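Local coordinates for putative non-ribosomal peptide synthetase (Actinomadura parvosata subsp. kistnae, PDB 6M7L), which probably takes part in non-ribosomal peptide assembly as a member of the condensation-domain family, at residues 256-261 with 416-421; 277-282 with 455-460; 59-64 with 98-103; 66-71 with 166-171. One frame throughout, in Å; residues are numbered along the deposited sequence.

Interaction 1: residues 256-261 with 416-421; sequences DSHARL and DHRTDE
H258 reaches from helix 255-267 to D416 and H417 on strand 410-418, joining a helix to the sheet it packs beside in one α/β lobe of the condensation fold. The helix segment runs almost square to the strand, at 97°, and H258 provides its contact with the strand. With CG anti to its own backbone N (chi1 -179°), the imidazole points at the strand, and its plane is turned 55° from the D416 carboxylate. The tight part of the contact is here: NE2 of H258 lies 2.8 Å from OD1 of D416, which sits at the ring edge, in plane. The bond is weak because it is bent, and a second weak one runs from the same N-H to the backbone O of H417, 3.5 Å away. M272 and A424 pack against the same histidine. Toward the exposed turn after residue 418 the contact loosens. The ring of H417 leads away from the helix, while R418 binds D416 in a salt bridge and spends NH2 on the carbonyl of G422. NE of R418 meets OD1 of D416 at 3.1 Å, nearly straight at 170° but from above the carboxylate plane.

Interaction 2: residues 277-282 with 455-460; sequences HAALAM and EQVGAA
M282 and V457 meet where helix 272-288 runs past the last turn of helix 440-459, and the long side chain of the methionine can be traced outward to this meeting. Its CB starts toward the other helix but stops 5.9 Å short of CG1 of V457. CG, anti to the carbonyl carbon and beside the backbone N (chi1 -58°), comes little closer, at 5.5 Å from the same methyl. The extended second torsion then carries the sulfur across, and SD of M282 rests 3.9 Å from CG1 of V457. A bend at chi3 (70°) turns the terminal methyl, leaving CE of M282 4.3 Å from V457 CG1, so the chain passes alongside the valine, the two side chains pointing in opposite directions. This is helix-to-helix packing in an α/β lobe of the condensation fold, and it is wholly apolar: no hydrogen bond links the two segments. The other branch of the valine turns to a different residue. CG2 of V457 lies 4.5 Å from CB of A279, one helical turn before M282, so the forked valine serves two positions on the same side of helix 272-288. A279 brings nothing bulkier than a methyl, and here the backbones come nearest, CA of A279 standing 7.4 Å from CA of V457. F331, V463 and L261 close on the valine, whereas I334, L453, L465 and V468 gather round the methionine.

Interaction 3: residues 59-64 with 98-103; sequences DALAGA and PPLEIC
L100 meets A62 and L61 across the two segments through one methyl. CD2 of L100 lies 4.0 Å from CB of A62 and 4.2 Å from its CA, so the branch tip rests on the alanine and the adjoining helix backbone. The same CD2 is 4.4 Å from CD2 of L61, a looser meeting of two leucine methyls. A62 offers only a methyl, consistent with the close approach of L100, and CA of A62 and CA of L100 are 7.0 Å apart. The leucine has CG opposite its backbone N across the first torsion (chi1 172°), which carries the branch toward the helix and lets CD2 do the touching. Here helix 58-71 lies against strand 100-102, an outermost strand of the mixed sheet in the N-terminal lobe, an arrangement of helix on sheet that belongs to the chloramphenicol-acetyltransferase-like architecture of condensation domains. Beside these, L65 of the same helix and A132 of the neighbouring strand also touch L100. The strand is held in place by parallel pairing, the backbone of E101 bonding to A132 and L134. Its alternation sends the E101 side chain to the far side from the helix, where the carboxylate forms a salt bridge with R117 and a hydrogen bond with ND1 of H133.

Interaction 4: residues 66-71 with 166-171; sequences ADVGGR and AAAYGA
D67 brings a carboxylate up to the methyl of A168, but that methyl sits over neither of its flat faces: it lies near the carboxylate plane, beside the edge running from CB to OD2, with CB of A168 4.1 Å from OD2 of D67. OD2 forms a salt bridge with NE of R172, later on the same helix as A168. The closer meeting is a van der Waals contact of the two CB atoms, CB of D67 standing 3.8 Å from CB of A168. The first torsion puts CG beside the backbone N and anti to the carbonyl carbon (chi1 -68°), which leaves the carboxylate alongside the alanine methyl. V68 completes the contact more loosely, its CG2 4.5 Å from CB of A168. The alanine methyl thus meets two successive residues of the other helix. With only a methyl on A168, the backbones come close, and CA of D67 is 6.3 Å from CA of A168. Further along, R71 forms a second salt bridge between the same helices, from its NE to OD2 of D164. Another protein chain of the assembly touches A167 and A171. The pair belongs to the N-terminal lobe of the condensation fold: A64, a turn earlier on helix 58-71, continues the contact with A168, L161 and L165 of helix 155-172 pack on V68, and helix 58-71 also lies against strand 100-102.

Overall arrangement
The four contacts fall into two pairs. Interactions 3 and 4 share helix 58-71, have centres about 11 Å apart and touch where A60 packs on Y169; together they set that helix between edge strand 100-102 and helix 155-172. Interactions 1 and 2, with centres about 15 Å apart, meet through helices 255-267 and 440-459, as where S257 packs on E455. Within each pair the segments alternate along the chain, and interactions 3 and 4 close before 1 and 2 open. Interactions 2 and 3 lie on opposite sides of the chain's centre, about 50 Å between centres, consistent with the two-lobed condensation fold.

Interaction 1: residues 256-261 with 416-421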
loop_
_atom_site.group_PDB
_atom_site.type_symbol
_atom_site.label_atom_id
_atom_site.label_comp_id
_atom_site.label_asym_id
_atom_site.label_seq_id
_atom_site.Cartn_x
_atom_site.Cartn_y
_atom_site.Cartn_z
ATOM N N ASP A 256 18.209 -20.815 -11.154
ATOM C CA ASP A 256 19.267 -21.787 -10.894
ATOM C C ASP A 256 20.430 -21.148 -10.146
ATOM O O ASP A 256 20.756 -21.539 -9.019
ATOM C CB ASP A 256 19.749 -22.397 -12.213
ATOM C CG ASP A 256 18.731 -23.330 -12.831
ATOM O OD1 ASP A 256 17.691 -23.590 -12.188
ATOM O OD2 ASP A 256 18.972 -23.808 -13.961
ATOM N N SER A 257 21.069 -20.153 -10.766
ATOM C CA SER A 257 22.177 -19.467 -10.112
ATOM C C SER A 257 21.709 -18.688 -8.892
ATOM O O SER A 257 22.472 -18.519 -7.934
ATOM C CB SER A 257 22.875 -18.542 -11.107
ATOM O OG SER A 257 23.188 -19.239 -12.299
ATOM N N HIS A 258 20.462 -18.209 -8.910
ATOM C CA HIS A 258 19.904 -17.528 -7.747
ATOM C C HIS A 258 19.820 -18.470 -6.551
ATOM O O HIS A 258 20.135 -18.079 -5.421
ATOM C CB HIS A 258 18.526 -16.961 -8.098
ATOM C CG HIS A 258 17.868 -16.210 -6.981
ATOM N ND1 HIS A 258 18.524 -15.866 -5.818
ATOM C CD2 HIS A 258 16.605 -15.735 -6.853
ATOM C CE1 HIS A 258 17.694 -15.216 -5.022
ATOM N NE2 HIS A 258 16.524 -15.121 -5.628
ATOM N N ALA A 259 19.407 -19.718 -6.785
ATOM C CA ALA A 259 19.302 -20.679 -5.692
ATOM C C ALA A 259 20.666 -20.978 -5.085
ATOM O O ALA A 259 20.798 -21.085 -3.859
ATOM C CB ALA A 259 18.641 -21.965 -6.184
ATOM N N ARG A 260 21.695 -21.111 -5.926
ATOM C CA ARG A 260 23.025 -21.433 -5.418
ATOM C C ARG A 260 23.603 -20.297 -4.582
ATOM O O ARG A 260 24.336 -20.552 -3.619
ATOM C CB ARG A 260 23.957 -21.779 -6.577
ATOM C CG ARG A 260 23.707 -23.156 -7.168
ATOM C CD ARG A 260 24.751 -23.522 -8.210
ATOM N NE ARG A 260 24.587 -22.764 -9.446
ATOM C CZ ARG A 260 23.748 -23.101 -10.421
ATOM N NH1 ARG A 260 22.992 -24.184 -10.302
ATOM N NH2 ARG A 260 23.664 -22.355 -11.515
ATOM N N LEU A 261 23.288 -19.048 -4.926
ATOM C CA LEU A 261 23.736 -17.926 -4.108
ATOM C C LEU A 261 22.992 -17.890 -2.779
ATOM O O LEU A 261 23.605 -17.731 -1.716
ATOM C CB LEU A 261 23.550 -16.617 -4.872
ATOM C CG LEU A 261 24.411 -16.487 -6.127
ATOM C CD1 LEU A 261 23.980 -15.286 -6.939
ATOM C CD2 LEU A 261 25.880 -16.386 -5.751
ATOM N N ASP A 416 14.544 -9.605 -5.120
ATOM C CA ASP A 416 14.821 -10.970 -4.675
ATOM C C ASP A 416 13.514 -11.762 -4.711
ATOM O O ASP A 416 12.809 -11.914 -3.711
ATOM C CB ASP A 416 15.447 -10.954 -3.286
ATOM C CG ASP A 416 15.911 -12.321 -2.833
ATOM O OD1 ASP A 416 15.920 -13.257 -3.658
ATOM O OD2 ASP A 416 16.269 -12.459 -1.643
ATOM N N HIS A 417 13.189 -12.268 -5.899
ATOM C CA HIS A 417 11.958 -13.025 -6.082
ATOM C C HIS A 417 12.036 -14.371 -5.373
ATOM O O HIS A 417 13.062 -15.057 -5.415
ATOM C CB HIS A 417 11.677 -13.239 -7.569
ATOM C CG HIS A 417 11.219 -12.006 -8.284
ATOM N ND1 HIS A 417 10.352 -11.096 -7.720
ATOM C CD2 HIS A 417 11.508 -11.534 -9.519
ATOM C CE1 HIS A 417 10.126 -10.116 -8.577
ATOM N NE2 HIS A 417 10.816 -10.358 -9.676
ATOM N N ARG A 418 10.938 -14.754 -4.728
ATOM C CA ARG A 418 10.867 -16.000 -3.983
ATOM C C ARG A 418 9.564 -16.726 -4.285
ATOM O O ARG A 418 8.544 -16.105 -4.596
ATOM C CB ARG A 418 10.974 -15.763 -2.470
ATOM C CG ARG A 418 12.272 -15.118 -2.017
ATOM C CD ARG A 418 13.471 -16.005 -2.305
ATOM N NE ARG A 418 14.704 -15.419 -1.790
ATOM C CZ ARG A 418 15.213 -15.684 -0.591
ATOM N NH1 ARG A 418 16.339 -15.100 -0.204
ATOM N NH2 ARG A 418 14.600 -16.537 0.219
ATOM N N THR A 419 9.613 -18.051 -4.197
ATOM C CA THR A 419 8.401 -18.849 -4.156
ATOM C C THR A 419 7.772 -18.734 -2.769
ATOM O O THR A 419 8.405 -18.276 -1.814
ATOM C CB THR A 419 8.706 -20.313 -4.494
ATOM O OG1 THR A 419 9.681 -20.367 -5.543
ATOM C CG2 THR A 419 7.451 -21.040 -4.966
ATOM N N ASP A 420 6.505 -19.148 -2.668
ATOM C CA ASP A 420 5.793 -19.078 -1.395
ATOM C C ASP A 420 6.536 -19.788 -0.270
ATOM O O ASP A 420 6.328 -19.457 0.903
ATOM C CB ASP A 420 4.391 -19.670 -1.547
ATOM C CG ASP A 420 3.549 -18.915 -2.553
ATOM O OD1 ASP A 420 3.831 -19.026 -3.765
ATOM O OD2 ASP A 420 2.609 -18.209 -2.131
ATOM N N GLU A 421 7.401 -20.746 -0.598
ATOM C CA GLU A 421 8.199 -21.449 0.395
ATOM C C GLU A 421 9.487 -20.721 0.755
ATOM O O GLU A 421 10.201 -21.169 1.660
ATOM C CB GLU A 421 8.539 -22.855 -0.111
ATOM C CG GLU A 421 7.342 -23.660 -0.598
ATOM C CD GLU A 421 6.439 -24.123 0.532
ATOM O OE1 GLU A 421 5.793 -23.271 1.181
ATOM O OE2 GLU A 421 6.378 -25.347 0.772
#

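Interaction 2: residues 277-282 with 455-460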
loop_
_atom_site.group_PDB
_atom_site.type_symbol
_atom_site.label_atom_id
_atom_site.label_comp_id
_atom_site.label_asym_id
_atom_site.label_seq_id
_atom_site.Cartn_x
_atom_site.Cartn_y
_atom_site.Cartn_z
ATOM N N HIS A 277 26.435 -8.666 -2.626
ATOM C CA HIS A 277 27.485 -7.774 -2.142
ATOM C C HIS A 277 28.863 -8.381 -2.376
ATOM O O HIS A 277 29.769 -7.713 -2.887
ATOM C CB HIS A 277 27.258 -7.481 -0.656
ATOM C CG HIS A 277 28.256 -6.546 -0.046
ATOM N ND1 HIS A 277 29.327 -6.026 -0.741
ATOM C CD2 HIS A 277 28.340 -6.036 1.207
ATOM C CE1 HIS A 277 30.029 -5.242 0.057
ATOM N NE2 HIS A 277 29.450 -5.229 1.244
ATOM N N ALA A 278 29.035 -9.654 -2.012
ATOM C CA ALA A 278 30.323 -10.313 -2.201
ATOM C C ALA A 278 30.673 -10.417 -3.680
ATOM O O ALA A 278 31.806 -10.131 -4.083
ATOM C CB ALA A 278 30.307 -11.695 -1.547
ATOM N N ALA A 279 29.706 -10.825 -4.507
ATOM C CA ALA A 279 29.953 -10.937 -5.941
ATOM C C ALA A 279 30.353 -9.593 -6.536
ATOM O O ALA A 279 31.354 -9.492 -7.254
ATOM C CB ALA A 279 28.715 -11.491 -6.642
ATOM N N LEU A 280 29.581 -8.545 -6.238
ATOM C CA LEU A 280 29.894 -7.217 -6.754
ATOM C C LEU A 280 31.256 -6.743 -6.265
ATOM O O LEU A 280 32.011 -6.111 -7.015
ATOM C CB LEU A 280 28.797 -6.232 -6.344
ATOM C CG LEU A 280 28.790 -4.832 -6.963
ATOM C CD1 LEU A 280 28.647 -4.908 -8.474
ATOM C CD2 LEU A 280 27.669 -4.003 -6.361
ATOM N N ALA A 281 31.595 -7.052 -5.010
ATOM C CA ALA A 281 32.893 -6.663 -4.471
ATOM C C ALA A 281 34.036 -7.347 -5.212
ATOM O O ALA A 281 35.121 -6.771 -5.347
ATOM C CB ALA A 281 32.956 -6.986 -2.979
ATOM N N MET A 282 33.816 -8.573 -5.693
ATOM C CA MET A 282 34.834 -9.238 -6.498
ATOM C C MET A 282 34.964 -8.580 -7.864
ATOM O O MET A 282 36.079 -8.345 -8.343
ATOM C CB MET A 282 34.498 -10.722 -6.653
ATOM C CG MET A 282 34.372 -11.468 -5.337
ATOM S SD MET A 282 33.978 -13.217 -5.531
ATOM C CE MET A 282 35.508 -13.838 -6.216
ATOM N N GLU A 455 26.877 -16.227 -11.644
ATOM C CA GLU A 455 26.710 -17.630 -12.000
ATOM C C GLU A 455 27.939 -18.452 -11.641
ATOM O O GLU A 455 27.813 -19.624 -11.270
ATOM C CB GLU A 455 26.400 -17.755 -13.492
ATOM C CG GLU A 455 25.063 -17.160 -13.899
ATOM C CD GLU A 455 24.826 -17.219 -15.395
ATOM O OE1 GLU A 455 25.815 -17.250 -16.157
ATOM O OE2 GLU A 455 23.646 -17.236 -15.810
ATOM N N GLN A 456 29.130 -17.858 -11.732
ATOM C CA GLN A 456 30.349 -18.609 -11.451
ATOM C C GLN A 456 30.486 -18.907 -9.964
ATOM O O GLN A 456 30.651 -20.067 -9.568
ATOM C CB GLN A 456 31.568 -17.844 -11.962
ATOM C CG GLN A 456 32.885 -18.558 -11.709
ATOM C CD GLN A 456 34.037 -17.933 -12.464
ATOM O OE1 GLN A 456 33.889 -16.871 -13.070
ATOM N NE2 GLN A 456 35.190 -18.589 -12.438
ATOM N N VAL A 457 30.423 -17.872 -9.121
ATOM C CA VAL A 457 30.620 -18.081 -7.690
ATOM C C VAL A 457 29.482 -18.899 -7.095
ATOM O O VAL A 457 29.662 -19.575 -6.074
ATOM C CB VAL A 457 30.787 -16.735 -6.960
ATOM C CG1 VAL A 457 32.002 -15.986 -7.494
ATOM C CG2 VAL A 457 29.526 -15.892 -7.089
ATOM N N GLY A 458 28.298 -18.856 -7.706
ATOM C CA GLY A 458 27.215 -19.709 -7.242
ATOM C C GLY A 458 27.500 -21.178 -7.488
ATOM O O GLY A 458 27.281 -22.017 -6.611
ATOM N N ALA A 459 28.009 -21.505 -8.677
ATOM C CA ALA A 459 28.331 -22.879 -9.036
ATOM C C ALA A 459 29.675 -23.343 -8.491
ATOM O O ALA A 459 29.967 -24.542 -8.558
ATOM C CB ALA A 459 28.313 -23.041 -10.558
ATOM N N ALA A 460 30.495 -22.439 -7.962
ATOM C CA ALA A 460 31.791 -22.803 -7.384
ATOM C C ALA A 460 32.159 -21.783 -6.319
ATOM O O ALA A 460 32.997 -20.900 -6.538
ATOM C CB ALA A 460 32.875 -22.886 -8.458
#

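Interaction 3: residues 59-64 with 98-103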
loop_
_atom_site.group_PDB
_atom_site.type_symbol
_atom_site.label_atom_id
_atom_site.label_comp_id
_atom_site.label_asym_id
_atom_site.label_seq_id
_atom_site.Cartn_x
_atom_site.Cartn_y
_atom_site.Cartn_z
ATOM N N ASP A 59 -8.735 24.531 -9.418
ATOM C CA ASP A 59 -8.664 25.341 -8.208
ATOM C C ASP A 59 -8.663 24.479 -6.954
ATOM O O ASP A 59 -8.123 24.892 -5.922
ATOM C CB ASP A 59 -9.813 26.347 -8.173
ATOM C CG ASP A 59 -9.642 27.458 -9.190
ATOM O OD1 ASP A 59 -10.108 27.296 -10.337
ATOM O OD2 ASP A 59 -9.026 28.487 -8.845
ATOM N N ALA A 60 -9.254 23.284 -7.017
ATOM C CA ALA A 60 -9.148 22.357 -5.897
ATOM C C ALA A 60 -7.762 21.726 -5.836
ATOM O O ALA A 60 -7.217 21.521 -4.746
ATOM C CB ALA A 60 -10.225 21.277 -5.996
ATOM N N LEU A 61 -7.183 21.412 -6.999
ATOM C CA LEU A 61 -5.819 20.896 -7.036
ATOM C C LEU A 61 -4.836 21.903 -6.453
ATOM O O LEU A 61 -3.910 21.527 -5.726
ATOM C CB LEU A 61 -5.436 20.538 -8.473
ATOM C CG LEU A 61 -3.949 20.309 -8.761
ATOM C CD1 LEU A 61 -3.450 19.034 -8.100
ATOM C CD2 LEU A 61 -3.698 20.280 -10.258
ATOM N N ALA A 62 -5.025 23.189 -6.760
ATOM C CA ALA A 62 -4.178 24.221 -6.170
ATOM C C ALA A 62 -4.366 24.288 -4.660
ATOM O O ALA A 62 -3.389 24.394 -3.908
ATOM C CB ALA A 62 -4.479 25.576 -6.811
ATOM N N GLY A 63 -5.615 24.224 -4.196
ATOM C CA GLY A 63 -5.857 24.213 -2.764
ATOM C C GLY A 63 -5.296 22.978 -2.090
ATOM O O GLY A 63 -4.734 23.057 -0.994
ATOM N N ALA A 64 -5.436 21.819 -2.738
ATOM C CA ALA A 64 -4.901 20.584 -2.173
ATOM C C ALA A 64 -3.381 20.629 -2.086
ATOM O O ALA A 64 -2.797 20.160 -1.101
ATOM C CB ALA A 64 -5.354 19.386 -3.004
ATOM N N PRO A 98 3.239 25.890 -2.731
ATOM C CA PRO A 98 4.064 25.553 -3.883
ATOM C C PRO A 98 3.551 26.251 -5.129
ATOM O O PRO A 98 2.335 26.460 -5.284
ATOM C CB PRO A 98 3.909 24.026 -3.991
ATOM C CG PRO A 98 2.547 23.778 -3.444
ATOM C CD PRO A 98 2.414 24.749 -2.296
ATOM N N PRO A 99 4.439 26.652 -6.033
ATOM C CA PRO A 99 3.978 27.159 -7.327
ATOM C C PRO A 99 3.355 26.046 -8.154
ATOM O O PRO A 99 3.715 24.873 -8.034
ATOM C CB PRO A 99 5.257 27.695 -7.982
ATOM C CG PRO A 99 6.372 26.997 -7.278
ATOM C CD PRO A 99 5.899 26.761 -5.876
ATOM N N LEU A 100 2.397 26.428 -8.994
ATOM C CA LEU A 100 1.679 25.491 -9.856
ATOM C C LEU A 100 1.705 26.035 -11.281
ATOM O O LEU A 100 0.907 26.909 -11.632
ATOM C CB LEU A 100 0.248 25.280 -9.375
ATOM C CG LEU A 100 -0.660 24.467 -10.304
ATOM C CD1 LEU A 100 -0.091 23.071 -10.547
ATOM C CD2 LEU A 100 -2.075 24.384 -9.747
ATOM N N GLU A 101 2.623 25.523 -12.094
ATOM C CA GLU A 101 2.647 25.866 -13.507
ATOM C C GLU A 101 1.557 25.103 -14.247
ATOM O O GLU A 101 1.346 23.908 -14.016
ATOM C CB GLU A 101 4.009 25.551 -14.124
ATOM C CG GLU A 101 4.045 25.741 -15.636
ATOM C CD GLU A 101 5.329 25.245 -16.267
ATOM O OE1 GLU A 101 5.558 25.535 -17.461
ATOM O OE2 GLU A 101 6.110 24.561 -15.571
ATOM N N ILE A 102 0.860 25.806 -15.130
ATOM C CA ILE A 102 -0.135 25.213 -16.013
ATOM C C ILE A 102 0.390 25.370 -17.431
ATOM O O ILE A 102 0.434 26.485 -17.968
ATOM C CB ILE A 102 -1.513 25.863 -15.836
ATOM C CG1 ILE A 102 -2.056 25.552 -14.437
ATOM C CG2 ILE A 102 -2.472 25.387 -16.915
ATOM C CD1 ILE A 102 -3.363 26.237 -14.114
ATOM N N CYS A 103 0.800 24.258 -18.037
ATOM C CA CYS A 103 1.521 24.263 -19.309
ATOM C C CYS A 103 0.814 23.348 -20.300
ATOM O O CYS A 103 1.112 22.147 -20.375
ATOM C CB CYS A 103 2.974 23.840 -19.105
ATOM S SG CYS A 103 3.918 23.619 -20.623
#

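Interaction 4: residues 66-71 with 166-171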
loop_
_atom_site.group_PDB
_atom_site.type_symbol
_atom_site.label_atom_id
_atom_site.label_comp_id
_atom_site.label_asym_id
_atom_site.label_seq_id
_atom_site.Cartn_x
_atom_site.Cartn_y
_atom_site.Cartn_z
ATOM N N ALA A 66 -1.572 23.339 -1.654
ATOM C CA ALA A 66 -1.315 24.164 -0.479
ATOM C C ALA A 66 -1.611 23.412 0.812
ATOM O O ALA A 66 -0.944 23.640 1.828
ATOM C CB ALA A 66 -2.140 25.447 -0.548
ATOM N N ASP A 67 -2.601 22.511 0.793
ATOM C CA ASP A 67 -2.937 21.748 1.994
ATOM C C ASP A 67 -1.828 20.771 2.361
ATOM O O ASP A 67 -1.513 20.601 3.545
ATOM C CB ASP A 67 -4.255 21.005 1.796
ATOM C CG ASP A 67 -5.439 21.937 1.711
ATOM O OD1 ASP A 67 -5.397 23.012 2.349
ATOM O OD2 ASP A 67 -6.411 21.597 1.005
ATOM N N VAL A 68 -1.238 20.109 1.364
ATOM C CA VAL A 68 -0.084 19.252 1.624
ATOM C C VAL A 68 1.051 20.069 2.224
ATOM O O VAL A 68 1.715 19.635 3.174
ATOM C CB VAL A 68 0.355 18.539 0.333
ATOM C CG1 VAL A 68 1.544 17.627 0.609
ATOM C CG2 VAL A 68 -0.800 17.760 -0.252
ATOM N N GLY A 69 1.288 21.268 1.683
ATOM C CA GLY A 69 2.302 22.137 2.254
ATOM C C GLY A 69 1.979 22.557 3.675
ATOM O O GLY A 69 2.866 22.625 4.528
ATOM N N GLY A 70 0.703 22.846 3.949
ATOM C CA GLY A 70 0.308 23.157 5.311
ATOM C C GLY A 70 0.460 21.980 6.251
ATOM O O GLY A 70 0.746 22.162 7.439
ATOM N N ARG A 71 0.288 20.762 5.737
ATOM C CA ARG A 71 0.384 19.575 6.578
ATOM C C ARG A 71 1.830 19.269 6.949
ATOM O O ARG A 71 2.111 18.842 8.074
ATOM C CB ARG A 71 -0.258 18.387 5.860
ATOM C CG ARG A 71 -0.055 17.040 6.528
ATOM C CD ARG A 71 -0.891 15.981 5.825
ATOM N NE ARG A 71 -0.649 14.638 6.341
ATOM C CZ ARG A 71 -1.281 14.113 7.386
ATOM N NH1 ARG A 71 -0.995 12.880 7.783
ATOM N NH2 ARG A 71 -2.187 14.824 8.043
ATOM N N ALA A 166 -3.749 13.251 -2.621
ATOM C CA ALA A 166 -5.030 12.631 -2.937
ATOM C C ALA A 166 -6.053 12.898 -1.840
ATOM O O ALA A 166 -7.209 13.226 -2.128
ATOM C CB ALA A 166 -4.847 11.129 -3.145
ATOM N N ALA A 167 -5.641 12.766 -0.577
ATOM C CA ALA A 167 -6.557 13.022 0.528
ATOM C C ALA A 167 -7.028 14.471 0.527
ATOM O O ALA A 167 -8.207 14.750 0.772
ATOM C CB ALA A 167 -5.887 12.675 1.857
ATOM N N ALA A 168 -6.119 15.408 0.242
ATOM C CA ALA A 168 -6.494 16.817 0.245
ATOM C C ALA A 168 -7.356 17.165 -0.961
ATOM O O ALA A 168 -8.268 17.993 -0.860
ATOM C CB ALA A 168 -5.242 17.693 0.284
ATOM N N TYR A 169 -7.090 16.540 -2.111
ATOM C CA TYR A 169 -7.873 16.852 -3.303
ATOM C C TYR A 169 -9.307 16.359 -3.171
ATOM O O TYR A 169 -10.243 17.049 -3.590
ATOM C CB TYR A 169 -7.219 16.255 -4.547
ATOM C CG TYR A 169 -8.022 16.496 -5.804
ATOM C CD1 TYR A 169 -8.076 17.756 -6.383
ATOM C CD2 TYR A 169 -8.733 15.466 -6.406
ATOM C CE1 TYR A 169 -8.812 17.984 -7.530
ATOM C CE2 TYR A 169 -9.472 15.685 -7.554
ATOM C CZ TYR A 169 -9.508 16.946 -8.112
ATOM O OH TYR A 169 -10.242 17.170 -9.255
ATOM N N GLY A 170 -9.498 15.169 -2.598
ATOM C CA GLY A 170 -10.846 14.651 -2.425
ATOM C C GLY A 170 -11.717 15.565 -1.587
ATOM O O GLY A 170 -12.912 15.717 -1.853
ATOM N N ALA A 171 -11.130 16.194 -0.570
ATOM C CA ALA A 171 -11.876 17.155 0.230
ATOM C C ALA A 171 -12.044 18.481 -0.503
ATOM O O ALA A 171 -13.125 19.081 -0.464
ATOM C CB ALA A 171 -11.179 17.372 1.574
#